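Local coordinates for metallo-beta-lactamase family protein (Thermus thermophilus, PDB 2ZO4) that binds two zinc ions and is probably a hydrolase of the metallo-beta-lactamase superfamily, its substrate not established, at residues Y9-P14 with G47-H52; Y25-A30 with L156-K161; E32-D37 with V63-L68; T38-R43 with R138-P143; C59-K64 with E83-R88. All coordinates share one frame; numbering follows the deposited sequence.

Overall arrangement
The five contacts gather on and around the sheet that contains strands 8-14, 21-29, 32-36 and 65-68. Interaction 3 pairs strands 32-36 and 65-68, parallel neighbours inside it. The centres of interactions 2 and 3 are about 8 Å apart, as are those of interactions 3 and 5. Interaction 2 reaches to a hairpin of the second sheet; interaction 5 joins the loop before strand 65-68 to the end of helix 79-84 and the start of strand 88-92. Interaction 1 lays helix 43-55 on the edge strand. Interaction 4 joins two loops near the zinc site. From the nearest zinc ion, the side chain of D37 is about 7 Å, L40 about 10 Å and V13 about 11 Å.

Interaction 1: Y9-P14 with G47-H52; sequences YLLPVP and GALELH
The imidazole of H52 lies against the strand residues L11 and P12. One face of the ring receives L11, whose CG sits 4.2 Å from the centroid of the H52 ring, only 28° off the ring normal, a CH-pi contact. P12 O lies at the edge, near the ring plane, but too close in the model to carry any claim; the pyrrolidine of P12 crosses the imidazole at about a right angle. The ring is probably turned over in the model, so the identity of the atom facing P12 is doubtful; the covering of its face by L11 does not depend on that. The branched leucine suits this place because it touches two helix residues at once: L11 CD2 meets H52 CB at 3.8 Å and L49 CD1 at 3.7 Å. The CG of L49 is anti to the backbone N (chi1 -176°), and the two leucines cross at about a right angle. One helical turn before H52, the small A48 lets the helix come close, its CB resting 3.6 Å from P14 CD. V13 CG1 is 4.5 Å from A48 CB and also packs on A39. The local axes pass 8.0 Å apart and run nearly antiparallel, at 158°. Strand 8-14 is the outermost strand of its sheet, bonded through its backbone to strand 21-29; helix 43-55 covers it, with F60 packed on the helix at L49 and E50.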
# COMPACT_ATOMS: atom_id res chain seq x y z
N TYR A 9 -6.82 1.25 -18.94
CA TYR A 9 -8.18 1.08 -18.43
C TYR A 9 -8.23 0.95 -16.91
O TYR A 9 -7.39 0.27 -16.31
CB TYR A 9 -8.85 -0.15 -19.06
CG TYR A 9 -8.82 -0.17 -20.57
CD1 TYR A 9 -9.88 0.37 -21.31
CD2 TYR A 9 -7.74 -0.71 -21.26
CE1 TYR A 9 -9.85 0.37 -22.70
CE2 TYR A 9 -7.71 -0.71 -22.65
CZ TYR A 9 -8.76 -0.17 -23.36
OH TYR A 9 -8.73 -0.18 -24.74
N LEU A 10 -9.22 1.60 -16.30
CA LEU A 10 -9.51 1.44 -14.88
C LEU A 10 -10.36 0.19 -14.64
O LEU A 10 -11.41 0.02 -15.26
CB LEU A 10 -10.22 2.68 -14.33
CG LEU A 10 -10.99 2.54 -13.01
CD1 LEU A 10 -10.05 2.39 -11.82
CD2 LEU A 10 -11.92 3.72 -12.79
N LEU A 11 -9.89 -0.68 -13.74
CA LEU A 11 -10.57 -1.94 -13.41
C LEU A 11 -10.89 -2.00 -11.91
O LEU A 11 -10.06 -2.45 -11.12
CB LEU A 11 -9.71 -3.14 -13.81
CG LEU A 11 -9.75 -3.69 -15.25
CD1 LEU A 11 -9.31 -2.68 -16.28
CD2 LEU A 11 -8.91 -4.95 -15.37
N PRO A 12 -12.09 -1.52 -11.52
CA PRO A 12 -12.52 -1.58 -10.12
C PRO A 12 -12.93 -3.00 -9.70
O PRO A 12 -13.73 -3.64 -10.38
CB PRO A 12 -13.74 -0.64 -10.09
CG PRO A 12 -13.72 0.10 -11.40
CD PRO A 12 -13.10 -0.86 -12.36
N VAL A 13 -12.36 -3.48 -8.60
CA VAL A 13 -12.59 -4.85 -8.14
C VAL A 13 -13.01 -4.86 -6.67
O VAL A 13 -12.37 -4.20 -5.85
CB VAL A 13 -11.33 -5.74 -8.37
CG1 VAL A 13 -11.52 -7.14 -7.81
CG2 VAL A 13 -10.97 -5.81 -9.84
N PRO A 14 -14.09 -5.60 -6.32
CA PRO A 14 -14.54 -5.68 -4.92
C PRO A 14 -13.56 -6.43 -4.02
O PRO A 14 -12.99 -7.44 -4.42
CB PRO A 14 -15.87 -6.45 -5.01
CG PRO A 14 -16.25 -6.42 -6.47
CD PRO A 14 -14.96 -6.37 -7.22
N GLY A 47 -14.01 -13.13 -10.15
CA GLY A 47 -15.12 -13.03 -11.10
C GLY A 47 -15.21 -11.68 -11.76
O GLY A 47 -15.36 -11.59 -12.98
N ALA A 48 -15.09 -10.63 -10.95
CA ALA A 48 -15.09 -9.25 -11.44
C ALA A 48 -13.93 -8.98 -12.41
O ALA A 48 -14.12 -8.33 -13.44
CB ALA A 48 -15.05 -8.28 -10.28
N LEU A 49 -12.74 -9.47 -12.06
CA LEU A 49 -11.56 -9.28 -12.89
C LEU A 49 -11.71 -10.00 -14.23
O LEU A 49 -11.40 -9.44 -15.29
CB LEU A 49 -10.28 -9.72 -12.16
CG LEU A 49 -8.91 -9.51 -12.82
CD1 LEU A 49 -8.78 -8.12 -13.44
CD2 LEU A 49 -7.79 -9.76 -11.81
N GLU A 50 -12.20 -11.24 -14.17
CA GLU A 50 -12.48 -12.04 -15.36
C GLU A 50 -13.44 -11.31 -16.29
O GLU A 50 -13.20 -11.25 -17.50
CB GLU A 50 -13.05 -13.40 -14.97
CG GLU A 50 -13.17 -14.37 -16.14
CD GLU A 50 -13.64 -15.76 -15.71
OE1 GLU A 50 -14.24 -15.88 -14.62
OE2 GLU A 50 -13.41 -16.72 -16.47
N LEU A 51 -14.51 -10.75 -15.74
CA LEU A 51 -15.50 -10.02 -16.53
C LEU A 51 -14.91 -8.77 -17.17
O LEU A 51 -15.19 -8.48 -18.34
CB LEU A 51 -16.74 -9.67 -15.68
CG LEU A 51 -17.76 -10.78 -15.48
CD1 LEU A 51 -18.70 -10.45 -14.33
CD2 LEU A 51 -18.55 -11.05 -16.77
N HIS A 52 -14.10 -8.03 -16.41
CA HIS A 52 -13.37 -6.87 -16.94
C HIS A 52 -12.52 -7.25 -18.15
O HIS A 52 -12.59 -6.60 -19.19
CB HIS A 52 -12.48 -6.24 -15.87
CG HIS A 52 -13.21 -5.30 -14.96
ND1 HIS A 52 -13.17 -5.40 -13.59
CD2 HIS A 52 -13.99 -4.23 -15.24
CE1 HIS A 52 -13.90 -4.44 -13.06
NE2 HIS A 52 -14.41 -3.71 -14.03

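Interaction 2: Y25-A30 with L156-K161; sequences YLLQGA and LEVAGK
L27 reaches across to the turn at V158-K161, and its CB and CD2 make the contacts. CB rests 3.9 Å from A159 CB. CG lies anti to the carbonyl carbon (chi1 -76°), and beyond it CD2 comes within 4.0 Å of V158 O, with V158 CG1 and the methylene CD of K161 just outside. A leucine fits this buried place, where V36 and L163 also touch it. Beyond L27 the backbones meet directly: A159 CA lies 3.3 Å from G29 O, and G29 CA makes a similar CA-H...O contact with A159 O. Glycine suits position 29 because it carries no CB to collide with that carbonyl. A water lies between Q28 O and A159 O and can donate to either, though not all the acceptors around it can be served at once; it accepts from K161 NZ at 2.8 Å. The lysine ammonium also bonds to P6 O. A159 and G160, both with positive phi, form a type I' turn closed by V158 N to K161 O (2.8 Å) and K161 N to V158 O. This is a two-residue beta hairpin joining strands 155-158 and 161-167; its tip meets the end of strand 21-29, joining the two sheets of the metallo-beta-lactamase sandwich at their margin.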
# COMPACT_ATOMS: atom_id res chain seq x y z
N TYR A 25 -5.20 -1.43 -12.94
CA TYR A 25 -5.01 -0.74 -14.21
C TYR A 25 -4.45 -1.67 -15.28
O TYR A 25 -3.39 -2.27 -15.10
CB TYR A 25 -4.14 0.52 -14.01
CG TYR A 25 -4.81 1.50 -13.07
CD1 TYR A 25 -5.75 2.41 -13.54
CD2 TYR A 25 -4.55 1.46 -11.70
CE1 TYR A 25 -6.40 3.29 -12.67
CE2 TYR A 25 -5.20 2.33 -10.82
CZ TYR A 25 -6.12 3.24 -11.32
OH TYR A 25 -6.77 4.11 -10.47
N LEU A 26 -5.20 -1.80 -16.37
CA LEU A 26 -4.86 -2.68 -17.48
C LEU A 26 -4.20 -1.87 -18.60
O LEU A 26 -4.75 -0.85 -19.05
CB LEU A 26 -6.13 -3.38 -18.00
CG LEU A 26 -6.13 -4.54 -19.01
CD1 LEU A 26 -5.62 -4.16 -20.40
CD2 LEU A 26 -5.38 -5.76 -18.48
N LEU A 27 -3.02 -2.31 -19.02
CA LEU A 27 -2.32 -1.69 -20.13
C LEU A 27 -2.26 -2.65 -21.30
O LEU A 27 -1.82 -3.79 -21.15
CB LEU A 27 -0.90 -1.26 -19.73
CG LEU A 27 -0.70 -0.01 -18.86
CD1 LEU A 27 -1.11 -0.26 -17.42
CD2 LEU A 27 0.75 0.44 -18.92
N GLN A 28 -2.74 -2.21 -22.46
CA GLN A 28 -2.69 -3.02 -23.68
C GLN A 28 -2.10 -2.19 -24.82
O GLN A 28 -2.44 -1.02 -24.98
CB GLN A 28 -4.09 -3.52 -24.04
CG GLN A 28 -4.15 -4.48 -25.23
CD GLN A 28 -5.58 -4.90 -25.57
OE1 GLN A 28 -6.53 -4.16 -25.34
NE2 GLN A 28 -5.72 -6.10 -26.12
N GLY A 29 -1.21 -2.79 -25.59
CA GLY A 29 -0.57 -2.12 -26.72
C GLY A 29 0.70 -2.82 -27.15
O GLY A 29 1.30 -3.56 -26.37
N ALA A 30 1.09 -2.58 -28.40
CA ALA A 30 2.29 -3.19 -28.99
C ALA A 30 2.32 -4.71 -28.83
O ALA A 30 3.40 -5.31 -28.70
CB ALA A 30 3.57 -2.54 -28.44
N LEU A 156 10.54 1.33 -17.46
CA LEU A 156 9.96 0.12 -18.04
C LEU A 156 9.19 0.44 -19.31
O LEU A 156 8.40 1.39 -19.35
CB LEU A 156 9.04 -0.57 -17.02
CG LEU A 156 9.58 -0.97 -15.64
CD1 LEU A 156 8.43 -1.18 -14.67
CD2 LEU A 156 10.45 -2.21 -15.71
N GLU A 157 9.43 -0.35 -20.35
CA GLU A 157 8.63 -0.28 -21.56
C GLU A 157 7.56 -1.35 -21.47
O GLU A 157 7.86 -2.55 -21.55
CB GLU A 157 9.49 -0.47 -22.81
CG GLU A 157 10.11 0.80 -23.33
CD GLU A 157 11.32 1.21 -22.53
OE1 GLU A 157 12.43 0.74 -22.85
OE2 GLU A 157 11.17 2.02 -21.59
N VAL A 158 6.33 -0.92 -21.27
CA VAL A 158 5.22 -1.82 -21.00
C VAL A 158 4.04 -1.46 -21.88
O VAL A 158 3.48 -0.36 -21.77
CB VAL A 158 4.75 -1.74 -19.52
CG1 VAL A 158 3.63 -2.73 -19.27
CG2 VAL A 158 5.90 -2.00 -18.55
N ALA A 159 3.67 -2.38 -22.77
CA ALA A 159 2.49 -2.25 -23.63
C ALA A 159 2.47 -0.93 -24.42
O ALA A 159 1.44 -0.27 -24.52
CB ALA A 159 1.20 -2.41 -22.81
N GLY A 160 3.62 -0.56 -24.98
CA GLY A 160 3.72 0.65 -25.79
C GLY A 160 3.90 1.93 -24.98
O GLY A 160 4.14 3.00 -25.55
N LYS A 161 3.79 1.82 -23.66
CA LYS A 161 4.00 2.96 -22.78
C LYS A 161 5.32 2.87 -22.02
O LYS A 161 5.91 1.80 -21.88
CB LYS A 161 2.80 3.13 -21.83
CG LYS A 161 1.58 3.72 -22.52
CD LYS A 161 0.30 3.50 -21.74
CE LYS A 161 -0.89 4.17 -22.42
NZ LYS A 161 -1.18 3.60 -23.77
O HOH W 1 -0.88 0.83 -23.47

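Interaction 3: E32-D37 with V63-L68; sequences EVALVD and VKTILL
The carbonyl oxygen of V33 is gripped by three donors: K64 N at 3.2 Å, T65 N in a weak bond, and a water at 2.8 Å. The same water meets T65 OG1, so the threonine hydroxyl is tied to the point where the two strands begin to pair. From there the parallel ladder is regular. L35 N bonds to T65 O, L67 N to L35 O at 2.8 Å and almost straight (176°), and D37 N to L67 O at 2.9 Å. Side chains alternate across the sheet: A34, V36, T65 and L67 share one face, while L35 and I66 lie on the other. On that second face L35 CB touches I66 CD1 at 4.0 Å and V63 CG1, anti to the backbone N (chi1 -173°), at 3.9 Å; L35, V63 and I66 all touch F82 of helix 79-84. D37 follows directly after the strand. Its OD1 lies 3.5 Å from L68 CA, while OD2 bonds to T69 OG1 and to ND1 of the zinc ligand H75, making D37 a second-shell residue that positions a first-shell one. Strands 32-36 and 65-68, linked through helix 43-55, form a beta-alpha-beta unit whose carboxyl end, as in the metallo-beta-lactamase fold, leads into the dinuclear zinc site.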
# COMPACT_ATOMS: atom_id res chain seq x y z
N GLU A 32 1.31 -6.38 -26.32
CA GLU A 32 1.50 -6.73 -24.91
C GLU A 32 0.28 -6.38 -24.07
O GLU A 32 -0.44 -5.42 -24.37
CB GLU A 32 2.71 -5.98 -24.33
CG GLU A 32 4.07 -6.49 -24.80
CD GLU A 32 5.22 -5.60 -24.34
OE1 GLU A 32 5.03 -4.82 -23.38
OE2 GLU A 32 6.31 -5.69 -24.94
N VAL A 33 0.06 -7.17 -23.02
CA VAL A 33 -0.95 -6.88 -22.01
C VAL A 33 -0.31 -6.95 -20.62
O VAL A 33 0.39 -7.91 -20.29
CB VAL A 33 -2.16 -7.86 -22.08
CG1 VAL A 33 -3.19 -7.52 -21.01
CG2 VAL A 33 -2.82 -7.85 -23.46
N ALA A 34 -0.57 -5.92 -19.81
CA ALA A 34 -0.03 -5.85 -18.45
C ALA A 34 -1.09 -5.40 -17.46
O ALA A 34 -1.98 -4.63 -17.80
CB ALA A 34 1.15 -4.91 -18.40
N LEU A 35 -0.98 -5.89 -16.23
CA LEU A 35 -1.81 -5.42 -15.13
C LEU A 35 -0.98 -4.71 -14.06
O LEU A 35 0.07 -5.21 -13.65
CB LEU A 35 -2.57 -6.57 -14.48
CG LEU A 35 -4.04 -6.82 -14.83
CD1 LEU A 35 -4.53 -8.05 -14.09
CD2 LEU A 35 -4.93 -5.62 -14.49
N VAL A 36 -1.46 -3.55 -13.64
CA VAL A 36 -0.95 -2.89 -12.45
C VAL A 36 -1.87 -3.31 -11.30
O VAL A 36 -3.04 -2.92 -11.26
CB VAL A 36 -0.91 -1.34 -12.61
CG1 VAL A 36 -0.44 -0.68 -11.32
CG2 VAL A 36 -0.00 -0.95 -13.77
N ASP A 37 -1.31 -4.12 -10.39
CA ASP A 37 -2.04 -4.73 -9.26
C ASP A 37 -3.06 -5.79 -9.71
O ASP A 37 -3.43 -5.85 -10.88
CB ASP A 37 -2.64 -3.66 -8.33
CG ASP A 37 -1.56 -2.81 -7.66
OD1 ASP A 37 -0.41 -3.28 -7.57
OD2 ASP A 37 -1.86 -1.67 -7.23
N VAL A 63 -2.61 -11.92 -19.77
CA VAL A 63 -1.85 -10.95 -18.98
C VAL A 63 -0.45 -11.50 -18.69
O VAL A 63 -0.27 -12.35 -17.82
CB VAL A 63 -2.55 -10.57 -17.66
CG1 VAL A 63 -1.80 -9.44 -16.97
CG2 VAL A 63 -4.00 -10.18 -17.91
N LYS A 64 0.54 -10.99 -19.42
CA LYS A 64 1.90 -11.54 -19.36
C LYS A 64 2.85 -10.74 -18.46
O LYS A 64 3.94 -11.23 -18.14
CB LYS A 64 2.48 -11.69 -20.77
CG LYS A 64 1.87 -12.85 -21.58
CD LYS A 64 2.33 -14.21 -21.04
CE LYS A 64 1.76 -15.36 -21.87
NZ LYS A 64 2.28 -16.68 -21.39
N THR A 65 2.45 -9.53 -18.07
CA THR A 65 3.27 -8.71 -17.16
C THR A 65 2.42 -8.21 -15.99
O THR A 65 1.32 -7.70 -16.19
CB THR A 65 3.91 -7.49 -17.89
OG1 THR A 65 4.66 -7.95 -19.01
CG2 THR A 65 4.86 -6.73 -16.95
N ILE A 66 2.95 -8.39 -14.79
CA ILE A 66 2.31 -7.89 -13.58
C ILE A 66 3.22 -6.87 -12.91
O ILE A 66 4.38 -7.17 -12.60
CB ILE A 66 1.98 -9.02 -12.57
CG1 ILE A 66 1.15 -10.14 -13.24
CG2 ILE A 66 1.29 -8.46 -11.33
CD1 ILE A 66 -0.26 -9.75 -13.68
N LEU A 67 2.70 -5.66 -12.71
CA LEU A 67 3.41 -4.62 -11.98
C LEU A 67 2.71 -4.36 -10.64
O LEU A 67 1.57 -3.90 -10.62
CB LEU A 67 3.49 -3.33 -12.82
CG LEU A 67 4.09 -3.45 -14.23
CD1 LEU A 67 3.99 -2.13 -14.96
CD2 LEU A 67 5.54 -3.93 -14.19
N LEU A 68 3.39 -4.66 -9.54
CA LEU A 68 2.81 -4.50 -8.21
C LEU A 68 3.28 -3.22 -7.53
O LEU A 68 4.47 -2.99 -7.38
CB LEU A 68 3.13 -5.70 -7.31
CG LEU A 68 2.61 -7.08 -7.73
CD1 LEU A 68 3.04 -8.14 -6.71
CD2 LEU A 68 1.10 -7.09 -7.91
O HOH W 2 3.08 -7.76 -21.15

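Interaction 4: T38-R43 with R138-P143; sequences TALGTR and RERVHP
L40 holds CG in the crowded position between backbone N and carbonyl carbon (chi1 77°), and R140 turns NE aside at chi3 (-82°); the two side chains lie side by side and point the same way. L40 CD1 is 4.0 Å from R140 NE and equally near R140 CB. T42 crosses the arginine obliquely, its methyl CG2 tight against R140 CD at 3.3 Å. The methylenes of R140 give both residues an apolar surface, while NH2 of R140 bonds to Y17 OH. T42 turns its other branch to the helix: OG1 caps A45 N, making this threonine the N-cap of helix 43-55. Between L40 and T42, G41 N donates to R140 O at 2.8 Å and 157°, in the carbonyl plane on a lone pair. Glycine suits this place because a CB would point into R140 O and the H142 ring, whose edge faces G41 CA. A water bridges what remains, donating to G41 O at 3.0 Å, lying 2.8 Å from H142 NE2, and making a weak bond to E139 O. T42 N bonds back to L40 O at 3.0 Å, and G41 is the centre of an inverse gamma turn. The loop leading from strand 32-36 into helix 43-55 is thus held to the loop after helix 133-138 near the dinuclear zinc site of this metallo-beta-lactamase fold; the side chain of L40 lies about 5 Å from that of the zinc ligand D74.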
# COMPACT_ATOMS: atom_id res chain seq x y z
N THR A 38 -3.48 -6.65 -8.77
CA THR A 38 -4.12 -7.92 -9.14
C THR A 38 -5.33 -8.34 -8.30
O THR A 38 -5.88 -9.42 -8.53
CB THR A 38 -3.12 -9.11 -9.08
OG1 THR A 38 -2.64 -9.26 -7.74
CG2 THR A 38 -1.96 -8.91 -10.02
N ALA A 39 -5.74 -7.51 -7.35
CA ALA A 39 -6.74 -7.89 -6.34
C ALA A 39 -6.31 -9.16 -5.59
O ALA A 39 -5.12 -9.34 -5.30
CB ALA A 39 -8.13 -8.05 -6.97
N LEU A 40 -7.25 -10.05 -5.29
CA LEU A 40 -6.97 -11.21 -4.45
C LEU A 40 -7.95 -12.36 -4.69
O LEU A 40 -8.94 -12.21 -5.41
CB LEU A 40 -6.95 -10.82 -2.96
CG LEU A 40 -8.26 -10.57 -2.20
CD1 LEU A 40 -7.95 -10.31 -0.73
CD2 LEU A 40 -9.08 -9.42 -2.79
N GLY A 41 -7.67 -13.50 -4.06
CA GLY A 41 -8.39 -14.75 -4.33
C GLY A 41 -9.69 -14.91 -3.57
O GLY A 41 -9.77 -15.71 -2.64
N THR A 42 -10.70 -14.15 -3.97
CA THR A 42 -12.07 -14.42 -3.56
C THR A 42 -12.83 -14.70 -4.84
O THR A 42 -12.38 -14.32 -5.92
CB THR A 42 -12.74 -13.23 -2.81
OG1 THR A 42 -12.96 -12.13 -3.71
CG2 THR A 42 -11.89 -12.77 -1.64
N ARG A 43 -13.99 -15.35 -4.73
CA ARG A 43 -14.84 -15.62 -5.88
C ARG A 43 -15.33 -14.31 -6.52
O ARG A 43 -15.32 -14.17 -7.75
CB ARG A 43 -16.02 -16.51 -5.49
N ARG A 138 -4.51 -14.64 4.41
CA ARG A 138 -3.48 -15.52 3.83
C ARG A 138 -4.05 -16.55 2.85
O ARG A 138 -3.41 -16.87 1.84
CB ARG A 138 -2.69 -16.25 4.92
CG ARG A 138 -1.71 -15.38 5.68
CD ARG A 138 -0.81 -16.23 6.57
NE ARG A 138 0.15 -15.43 7.33
CZ ARG A 138 1.34 -15.04 6.87
NH1 ARG A 138 1.72 -15.36 5.64
NH2 ARG A 138 2.14 -14.32 7.64
N GLU A 139 -5.24 -17.06 3.15
CA GLU A 139 -5.94 -18.02 2.30
C GLU A 139 -6.34 -17.41 0.95
O GLU A 139 -6.52 -18.13 -0.03
CB GLU A 139 -7.17 -18.57 3.02
N ARG A 140 -6.48 -16.08 0.93
CA ARG A 140 -6.88 -15.34 -0.27
C ARG A 140 -5.67 -14.81 -1.04
O ARG A 140 -5.81 -14.20 -2.11
CB ARG A 140 -7.81 -14.19 0.11
CG ARG A 140 -9.00 -14.60 0.97
CD ARG A 140 -10.06 -13.52 1.05
NE ARG A 140 -9.75 -12.50 2.04
CZ ARG A 140 -10.46 -12.29 3.15
NH1 ARG A 140 -11.53 -13.03 3.43
NH2 ARG A 140 -10.08 -11.33 3.99
N VAL A 141 -4.47 -15.05 -0.50
CA VAL A 141 -3.25 -14.54 -1.09
C VAL A 141 -2.43 -15.65 -1.74
O VAL A 141 -2.15 -16.68 -1.12
CB VAL A 141 -2.39 -13.76 -0.06
CG1 VAL A 141 -1.03 -13.40 -0.64
CG2 VAL A 141 -3.13 -12.51 0.41
N HIS A 142 -2.06 -15.43 -3.00
CA HIS A 142 -1.23 -16.35 -3.77
C HIS A 142 0.08 -15.64 -4.09
O HIS A 142 0.16 -14.93 -5.10
CB HIS A 142 -1.95 -16.78 -5.05
CG HIS A 142 -3.30 -17.37 -4.80
ND1 HIS A 142 -3.52 -18.74 -4.80
CD2 HIS A 142 -4.49 -16.80 -4.52
CE1 HIS A 142 -4.80 -18.97 -4.54
NE2 HIS A 142 -5.41 -17.81 -4.37
N PRO A 143 1.10 -15.81 -3.23
CA PRO A 143 2.37 -15.10 -3.40
C PRO A 143 3.15 -15.59 -4.62
O PRO A 143 3.16 -16.79 -4.90
CB PRO A 143 3.13 -15.44 -2.11
CG PRO A 143 2.11 -15.99 -1.17
CD PRO A 143 1.11 -16.66 -2.03
O HOH W 3 -7.91 -18.06 -3.03

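Interaction 5: C59-K64 with E83-R88; sequences CFQDVK and EGLGAR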
# COMPACT_ATOMS: atom_id res chain seq x y z
N CYS A 59 -8.38 -13.01 -21.64
CA CYS A 59 -8.44 -14.04 -20.61
C CYS A 59 -7.35 -13.74 -19.59
O CYS A 59 -6.45 -12.96 -19.87
CB CYS A 59 -8.19 -15.42 -21.23
SG CYS A 59 -9.18 -15.80 -22.70
N PHE A 60 -7.43 -14.38 -18.42
CA PHE A 60 -6.37 -14.31 -17.42
C PHE A 60 -5.01 -14.63 -18.04
O PHE A 60 -4.01 -13.99 -17.71
CB PHE A 60 -6.62 -15.30 -16.27
CG PHE A 60 -7.74 -14.91 -15.34
CD1 PHE A 60 -7.76 -13.65 -14.74
CD2 PHE A 60 -8.74 -15.82 -15.03
CE1 PHE A 60 -8.79 -13.29 -13.87
CE2 PHE A 60 -9.78 -15.48 -14.15
CZ PHE A 60 -9.79 -14.21 -13.56
N GLN A 61 -4.99 -15.62 -18.93
CA GLN A 61 -3.76 -16.11 -19.55
C GLN A 61 -3.10 -15.11 -20.50
O GLN A 61 -1.92 -15.26 -20.84
CB GLN A 61 -4.00 -17.45 -20.27
CG GLN A 61 -4.34 -18.63 -19.35
CD GLN A 61 -5.82 -18.70 -18.96
OE1 GLN A 61 -6.63 -17.84 -19.32
NE2 GLN A 61 -6.18 -19.75 -18.22
N ASP A 62 -3.86 -14.10 -20.92
CA ASP A 62 -3.34 -13.04 -21.81
C ASP A 62 -2.45 -12.03 -21.08
O ASP A 62 -1.63 -11.36 -21.71
CB ASP A 62 -4.49 -12.32 -22.52
CG ASP A 62 -5.23 -13.22 -23.51
OD1 ASP A 62 -4.56 -14.02 -24.20
OD2 ASP A 62 -6.47 -13.13 -23.59
N VAL A 63 -2.61 -11.92 -19.77
CA VAL A 63 -1.85 -10.95 -18.98
C VAL A 63 -0.45 -11.50 -18.69
O VAL A 63 -0.27 -12.35 -17.82
CB VAL A 63 -2.55 -10.57 -17.66
CG1 VAL A 63 -1.80 -9.44 -16.97
CG2 VAL A 63 -4.00 -10.18 -17.91
N LYS A 64 0.54 -10.99 -19.42
CA LYS A 64 1.90 -11.54 -19.36
C LYS A 64 2.85 -10.74 -18.46
O LYS A 64 3.94 -11.23 -18.14
CB LYS A 64 2.48 -11.69 -20.77
CG LYS A 64 1.87 -12.85 -21.58
CD LYS A 64 2.33 -14.21 -21.04
CE LYS A 64 1.76 -15.36 -21.87
NZ LYS A 64 2.28 -16.68 -21.39
N GLU A 83 1.22 -15.37 -12.22
CA GLU A 83 2.55 -15.96 -12.42
C GLU A 83 2.47 -17.43 -12.80
O GLU A 83 3.21 -17.90 -13.66
CB GLU A 83 3.44 -15.77 -11.19
CG GLU A 83 4.92 -16.01 -11.45
CD GLU A 83 5.72 -16.18 -10.17
OE1 GLU A 83 5.24 -16.89 -9.26
OE2 GLU A 83 6.82 -15.60 -10.07
N GLY A 84 1.55 -18.16 -12.16
CA GLY A 84 1.34 -19.58 -12.46
C GLY A 84 0.91 -19.85 -13.90
O GLY A 84 1.15 -20.94 -14.43
N LEU A 85 0.29 -18.85 -14.53
CA LEU A 85 -0.15 -18.97 -15.91
C LEU A 85 0.93 -18.54 -16.90
O LEU A 85 0.77 -18.68 -18.12
CB LEU A 85 -1.45 -18.17 -16.15
CG LEU A 85 -2.63 -18.45 -15.20
CD1 LEU A 85 -3.69 -17.36 -15.33
CD2 LEU A 85 -3.25 -19.84 -15.41
N GLY A 86 2.05 -18.02 -16.38
CA GLY A 86 3.17 -17.64 -17.23
C GLY A 86 3.53 -16.17 -17.21
O GLY A 86 4.45 -15.75 -17.90
N ALA A 87 2.81 -15.39 -16.40
CA ALA A 87 3.07 -13.96 -16.25
C ALA A 87 4.34 -13.66 -15.48
O ALA A 87 4.73 -14.40 -14.57
CB ALA A 87 1.88 -13.27 -15.59
N ARG A 88 4.98 -12.55 -15.84
CA ARG A 88 6.15 -12.07 -15.12
C ARG A 88 5.73 -11.02 -14.09
O ARG A 88 5.08 -10.04 -14.44
CB ARG A 88 7.16 -11.49 -16.10
CG ARG A 88 8.58 -11.49 -15.59
CD ARG A 88 9.51 -12.07 -16.65
NE ARG A 88 9.80 -11.12 -17.72
CZ ARG A 88 10.28 -11.46 -18.91
NH1 ARG A 88 10.51 -10.52 -19.82
NH2 ARG A 88 10.53 -12.73 -19.21
O HOH W 4 0.31 -15.94 -19.03
O HOH W 5 4.89 -17.69 -20.39
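A Schellman motif ends helix 79-84 at G86, and the chain beyond it pairs with K64 at the entrance to strand 65-68. Glycine suits position 86 because its phi is strongly positive (117°), and with a CB it would be jammed against the preceding carbonyl oxygen. Just before it, L85 turns toward the 3-10 segment 60-62. Its CD1 touches F60 CB at 3.7 Å and CD2 meets Q61 NE2 at 4.1 Å, the glutamine lying aslant to it. The F60 ring packs instead on L49 and L53 of helix 43-55 and edge-to-face on F81. The lysine side chain of K64, bent at chi2, brings its ammonium toward the C-terminal end of the helix, where a positive charge would be favoured, but water does the bridging. One water accepts from K64 NZ at 3.0 Å and donates to G86 O. A second lies 3.0 Å from Q61 O, to which it can donate; its bonds with K64 NZ and L85 O are weak, and it cannot serve every acceptor around it. The small A87 fits a tight place, its CB 3.2 Å from V63 O. D62 OD2 accepts from C59 N at 2.7 Å, tying the side chain to the start of the 3-10 turn. The backbone link across the contact is R88 N to K64 O, 2.8 Å long and almost straight (174°), its donor standing above the carbonyl plane by 44°.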